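Local coordinates for competence damage-inducible protein A (Enterobacter cloacae subsp. cloacae, PDB 5VU3), which is of unknown function but belongs to the CinA superfamily, which includes nicotinamide mononucleotide deamidases, and may share that activity, at residues A[84-89]-A[125-130]; A[30-35]-A[106-111]. One frame throughout, in Å; residues are numbered along the deposited sequence.

Interaction 1. Residues A[84-89]-A[125-130]; sequences TAVSEQ and AGTVCF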
loop_
_atom_site.group_PDB
_atom_site.type_symbol
_atom_site.label_atom_id
_atom_site.label_comp_id
_atom_site.label_asym_id
_atom_site.label_seq_id
_atom_site.Cartn_x
_atom_site.Cartn_y
_atom_site.Cartn_z
ATOM N N THR A 84 -0.139 23.290 3.149
ATOM C CA THR A 84 0.488 22.260 2.319
ATOM C C THR A 84 0.059 20.855 2.737
ATOM O O THR A 84 -0.598 20.668 3.767
ATOM C CB THR A 84 2.029 22.348 2.324
ATOM O OG1 THR A 84 2.561 21.699 3.492
ATOM C CG2 THR A 84 2.515 23.800 2.259
ATOM N N ALA A 85 0.414 19.861 1.915
ATOM C CA ALA A 85 0.063 18.478 2.212
ATOM C C ALA A 85 0.805 17.961 3.432
ATOM O O ALA A 85 0.323 17.041 4.104
ATOM C CB ALA A 85 0.354 17.584 1.007
ATOM N N VAL A 86 1.968 18.533 3.726
ATOM C CA VAL A 86 2.781 18.088 4.870
ATOM C C VAL A 86 2.429 19.034 6.016
ATOM O O VAL A 86 3.105 20.026 6.292
ATOM C CB VAL A 86 4.277 18.071 4.548
ATOM C CG1 VAL A 86 5.104 17.724 5.795
ATOM C CG2 VAL A 86 4.546 17.094 3.425
ATOM N N SER A 87 1.322 18.718 6.683
ATOM C CA SER A 87 0.843 19.511 7.806
ATOM C C SER A 87 -0.086 18.642 8.637
ATOM O O SER A 87 -0.644 17.653 8.148
ATOM C CB SER A 87 0.117 20.774 7.333
ATOM O OG SER A 87 -1.081 20.415 6.666
ATOM N N GLU A 88 -0.246 19.023 9.905
ATOM C CA GLU A 88 -1.169 18.283 10.756
ATOM C C GLU A 88 -2.609 18.472 10.299
ATOM O O GLU A 88 -3.444 17.574 10.480
ATOM C CB GLU A 88 -0.975 18.697 12.215
ATOM C CG GLU A 88 0.385 18.250 12.750
ATOM C CD GLU A 88 0.705 18.804 14.113
ATOM O OE1 GLU A 88 1.118 19.977 14.194
ATOM O OE2 GLU A 88 0.547 18.061 15.105
ATOM N N GLN A 89 -2.906 19.612 9.669
ATOM C CA GLN A 89 -4.246 19.838 9.133
ATOM C C GLN A 89 -4.571 18.841 8.028
ATOM O O GLN A 89 -5.665 18.264 8.000
ATOM C CB GLN A 89 -4.368 21.275 8.614
ATOM C CG GLN A 89 -4.401 22.345 9.710
ATOM C CD GLN A 89 -3.013 22.797 10.149
ATOM O OE1 GLN A 89 -1.998 22.217 9.752
ATOM N NE2 GLN A 89 -2.967 23.841 10.970
ATOM N N ALA A 125 13.607 18.170 4.010
ATOM C CA ALA A 125 13.457 16.741 3.776
ATOM C C ALA A 125 13.548 16.001 5.104
ATOM O O ALA A 125 14.316 16.383 5.989
ATOM C CB ALA A 125 14.540 16.245 2.811
ATOM N N GLY A 126 12.734 14.960 5.256
ATOM C CA GLY A 126 12.651 14.237 6.508
ATOM C C GLY A 126 11.552 14.710 7.436
ATOM O O GLY A 126 11.348 14.098 8.489
ATOM N N THR A 127 10.852 15.788 7.091
ATOM C CA THR A 127 9.728 16.270 7.888
ATOM C C THR A 127 8.490 15.460 7.544
ATOM O O THR A 127 8.078 15.422 6.379
ATOM C CB THR A 127 9.460 17.748 7.613
ATOM O OG1 THR A 127 10.654 18.511 7.821
ATOM C CG2 THR A 127 8.354 18.251 8.531
ATOM N N VAL A 128 7.876 14.834 8.546
ATOM C CA VAL A 128 6.711 13.980 8.324
ATOM C C VAL A 128 5.646 14.299 9.367
ATOM O O VAL A 128 5.949 14.381 10.561
ATOM C CB VAL A 128 7.087 12.485 8.387
ATOM C CG1 VAL A 128 5.909 11.627 8.000
ATOM C CG2 VAL A 128 8.293 12.183 7.479
ATOM N N CYS A 129 4.396 14.457 8.924
ATOM C CA CYS A 129 3.268 14.609 9.836
ATOM C C CYS A 129 2.438 13.331 9.916
ATOM O O CYS A 129 2.329 12.566 8.953
ATOM C CB CYS A 129 2.366 15.782 9.437
ATOM S SG CYS A 129 3.179 17.390 9.481
ATOM N N PHE A 130 1.843 13.115 11.086
ATOM C CA PHE A 130 1.098 11.904 11.396
ATOM C C PHE A 130 -0.260 12.272 11.965
ATOM O O PHE A 130 -0.379 13.244 12.712
ATOM C CB PHE A 130 1.850 11.039 12.424
ATOM C CG PHE A 130 3.207 10.594 11.964
ATOM C CD1 PHE A 130 4.305 11.419 12.100
ATOM C CD2 PHE A 130 3.379 9.340 11.395
ATOM C CE1 PHE A 130 5.561 11.005 11.668
ATOM C CE2 PHE A 130 4.621 8.925 10.960
ATOM C CZ PHE A 130 5.713 9.751 11.103
#

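Interaction 2. Residues A[30-35]-A[106-111]; sequences LRLTTA and VSIAIS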
loop_
_atom_site.group_PDB
_atom_site.type_symbol
_atom_site.label_atom_id
_atom_site.label_comp_id
_atom_site.label_asym_id
_atom_site.label_seq_id
_atom_site.Cartn_x
_atom_site.Cartn_y
_atom_site.Cartn_z
ATOM N N LEU A 30 -11.868 -3.926 16.858
ATOM C CA LEU A 30 -11.638 -2.718 16.079
ATOM C C LEU A 30 -10.962 -3.052 14.758
ATOM O O LEU A 30 -10.130 -3.964 14.685
ATOM C CB LEU A 30 -10.768 -1.722 16.851
ATOM C CG LEU A 30 -11.304 -1.201 18.186
ATOM C CD1 LEU A 30 -10.261 -0.324 18.860
ATOM C CD2 LEU A 30 -12.589 -0.435 17.965
ATOM N N ARG A 31 -11.311 -2.300 13.723
ATOM C CA ARG A 31 -10.702 -2.430 12.409
ATOM C C ARG A 31 -9.842 -1.205 12.121
ATOM O O ARG A 31 -10.194 -0.082 12.507
ATOM C CB ARG A 31 -11.776 -2.604 11.337
ATOM C CG ARG A 31 -12.900 -3.524 11.793
ATOM C CD ARG A 31 -13.722 -4.072 10.643
ATOM N NE ARG A 31 -14.510 -3.042 9.978
ATOM C CZ ARG A 31 -15.677 -3.264 9.379
ATOM N NH1 ARG A 31 -16.205 -4.482 9.373
ATOM N NH2 ARG A 31 -16.320 -2.268 8.788
ATOM N N LEU A 32 -8.715 -1.432 11.445
ATOM C CA LEU A 32 -7.709 -0.418 11.160
ATOM C C LEU A 32 -7.599 -0.181 9.658
ATOM O O LEU A 32 -7.730 -1.114 8.860
ATOM C CB LEU A 32 -6.333 -0.845 11.695
ATOM C CG LEU A 32 -5.122 0.016 11.328
ATOM C CD1 LEU A 32 -5.196 1.350 12.058
ATOM C CD2 LEU A 32 -3.826 -0.708 11.655
ATOM N N THR A 33 -7.334 1.071 9.280
ATOM C CA THR A 33 -7.074 1.423 7.889
ATOM C C THR A 33 -5.976 2.481 7.864
ATOM O O THR A 33 -5.697 3.134 8.875
ATOM C CB THR A 33 -8.343 1.921 7.183
ATOM O OG1 THR A 33 -8.086 2.146 5.788
ATOM C CG2 THR A 33 -8.830 3.232 7.787
ATOM N N THR A 34 -5.331 2.637 6.707
ATOM C CA THR A 34 -4.176 3.522 6.603
ATOM C C THR A 34 -4.208 4.308 5.299
ATOM O O THR A 34 -4.718 3.840 4.278
ATOM C CB THR A 34 -2.845 2.755 6.670
ATOM O OG1 THR A 34 -2.825 1.752 5.645
ATOM C CG2 THR A 34 -2.667 2.100 8.028
ATOM N N ALA A 35 -3.649 5.516 5.353
ATOM C CA ALA A 35 -3.423 6.345 4.176
ATOM C C ALA A 35 -1.993 6.858 4.240
ATOM O O ALA A 35 -1.628 7.553 5.195
ATOM C CB ALA A 35 -4.422 7.505 4.118
ATOM N N VAL A 106 -10.310 2.752 13.330
ATOM C CA VAL A 106 -9.046 3.418 13.595
ATOM C C VAL A 106 -8.353 3.650 12.261
ATOM O O VAL A 106 -8.402 2.796 11.371
ATOM C CB VAL A 106 -8.155 2.580 14.539
ATOM C CG1 VAL A 106 -6.830 3.279 14.797
ATOM C CG2 VAL A 106 -8.882 2.282 15.857
ATOM N N SER A 107 -7.707 4.802 12.121
ATOM C CA SER A 107 -6.945 5.084 10.917
ATOM C C SER A 107 -5.634 5.762 11.280
ATOM O O SER A 107 -5.529 6.446 12.301
ATOM C CB SER A 107 -7.735 5.958 9.938
ATOM O OG SER A 107 -7.931 7.265 10.461
ATOM N N ILE A 108 -4.630 5.540 10.433
ATOM C CA ILE A 108 -3.356 6.245 10.467
ATOM C C ILE A 108 -3.188 6.954 9.136
ATOM O O ILE A 108 -3.367 6.340 8.078
ATOM C CB ILE A 108 -2.172 5.287 10.691
ATOM C CG1 ILE A 108 -2.347 4.460 11.970
ATOM C CG2 ILE A 108 -0.860 6.062 10.665
ATOM C CD1 ILE A 108 -1.198 3.481 12.198
ATOM N N ALA A 109 -2.829 8.232 9.182
ATOM C CA ALA A 109 -2.443 8.963 7.986
ATOM C C ALA A 109 -1.019 9.461 8.153
ATOM O O ALA A 109 -0.649 9.955 9.222
ATOM C CB ALA A 109 -3.394 10.140 7.712
ATOM N N ILE A 110 -0.217 9.334 7.096
ATOM C CA ILE A 110 1.154 9.841 7.083
ATOM C C ILE A 110 1.333 10.705 5.842
ATOM O O ILE A 110 0.966 10.287 4.737
ATOM C CB ILE A 110 2.183 8.696 7.091
ATOM C CG1 ILE A 110 1.953 7.769 8.283
ATOM C CG2 ILE A 110 3.597 9.247 7.093
ATOM C CD1 ILE A 110 2.914 6.588 8.323
ATOM N N SER A 111 1.872 11.914 6.019
ATOM C CA SER A 111 2.184 12.784 4.888
ATOM C C SER A 111 3.493 13.503 5.181
ATOM O O SER A 111 3.594 14.217 6.185
ATOM C CB SER A 111 1.059 13.788 4.630
ATOM O OG SER A 111 1.358 14.602 3.511
#

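Interaction 1. Residues A[84-89]-A[125-130]
Two first torsions direct the contact: Cys-129 holds SG anti to its carbonyl carbon (chi1 -62°), and Val-86 holds CG1 anti to its backbone N (chi1 175°). Their branches meet where the turn before helix 88-101, with Ser-87 as N-cap, lies against strand 127-134 in the central mixed sheet of an alpha/beta/alpha fold. The sulfur rests on backbone, not on a side-chain cluster: SG lies 3.6 Å from Ser-87 CA and 3.8 Å from Glu-88 N, so it packs against the Ser-87 to Glu-88 peptide that leads into the helix. Val-86 covers the neighbouring part of the strand, with CG1 at 3.8 Å from Thr-127 O and 4.2 Å from Cys-129 SG. No hydrogen bond joins the two segments, and the fit rests on van der Waals contact between largely buried residues.

Ser-87 OG and Glu-88 OE2 find their partners away from segment 125-130. Ser-87 CB points away from the strand, leaving OG to donate to Thr-84 O at 2.9 Å and to accept from Thr-90 N, the capping bond. This ties the helix start to the end of the preceding helix. Glu-88 bonds through OE2 to Thr-140 OG1 in the neighbouring strand 137-144, while its aliphatic stem skirts the cysteine, CG lying 4.4 Å from Cys-129 SG.

Interaction 2. Residues A[30-35]-A[106-111]
Leu-30 opens the contact by setting CD1 against Val-106 CG2 at 4.2 Å, just before strand 32-37 pairs in parallel with strand 106-112; the segment axes lie 17° apart. From Arg-31 the carbonyl O accepts Val-106 N at 3.0 Å, while the guanidinium leads off to Gln-103 O. Leu-32 faces Val-106 in register. CG anti to the backbone N (chi1 172°) and the second torsion together lay CD1 across Val-106, 3.7 Å from its CG1, and this methyl also reaches Ile-108 CG1. Thr-33 spends both backbone groups on the second strand, its N bonding to Val-106 O at 2.9 Å and its O accepting Ile-108 N at 3.1 Å. On the face shared with Ser-107, Thr-33 CG2 meets Ser-107 CB at 3.6 Å; the two hydroxyls turn to Val-59 O and Ala-95 O respectively. Thr-34 lies side by side with Ile-108 on the other face, CG2 approaching the isoleucine CB, while its OG1 is hydrogen-bonded to Tyr-57 OH. Ala-35 ends the segment as Thr-33 did, with N to Ile-108 O at 2.9 Å (N-H...O angle 162°) and O accepting Ile-110 N at 3.0 Å.

Helix 42-49 covers the leucine and isoleucine face, helix 88-101 the serine face, the layering of an alpha/beta/alpha fold. Five backbone bonds, alternating in direction, fix the parallel register in the buried sheet, while the threonine and serine hydroxyls, bonded beyond this strand pair, leave carbon surface for the side-chain contacts.

From the N terminus, residues 30-35 come first and pair with residues 106-111, so interaction 2 closes a loop of 70 residues. Within that loop the chain passes 84-89, whose partner 125-130 comes only after 106-111; interaction 1 closes a 35-residue loop, and the two contacts cross. Strand 106-112 directly follows helix 88-101 and neighbours strand 127-134, so both contacts reach one sheet although their centres lie about 16 Å apart. Ser-111 joins them: its OG is hydrogen-bonded to Ala-85 O and its O to Cys-129 N. Together they tie the sheet's parallel half, its antiparallel half and the start of helix 88-101.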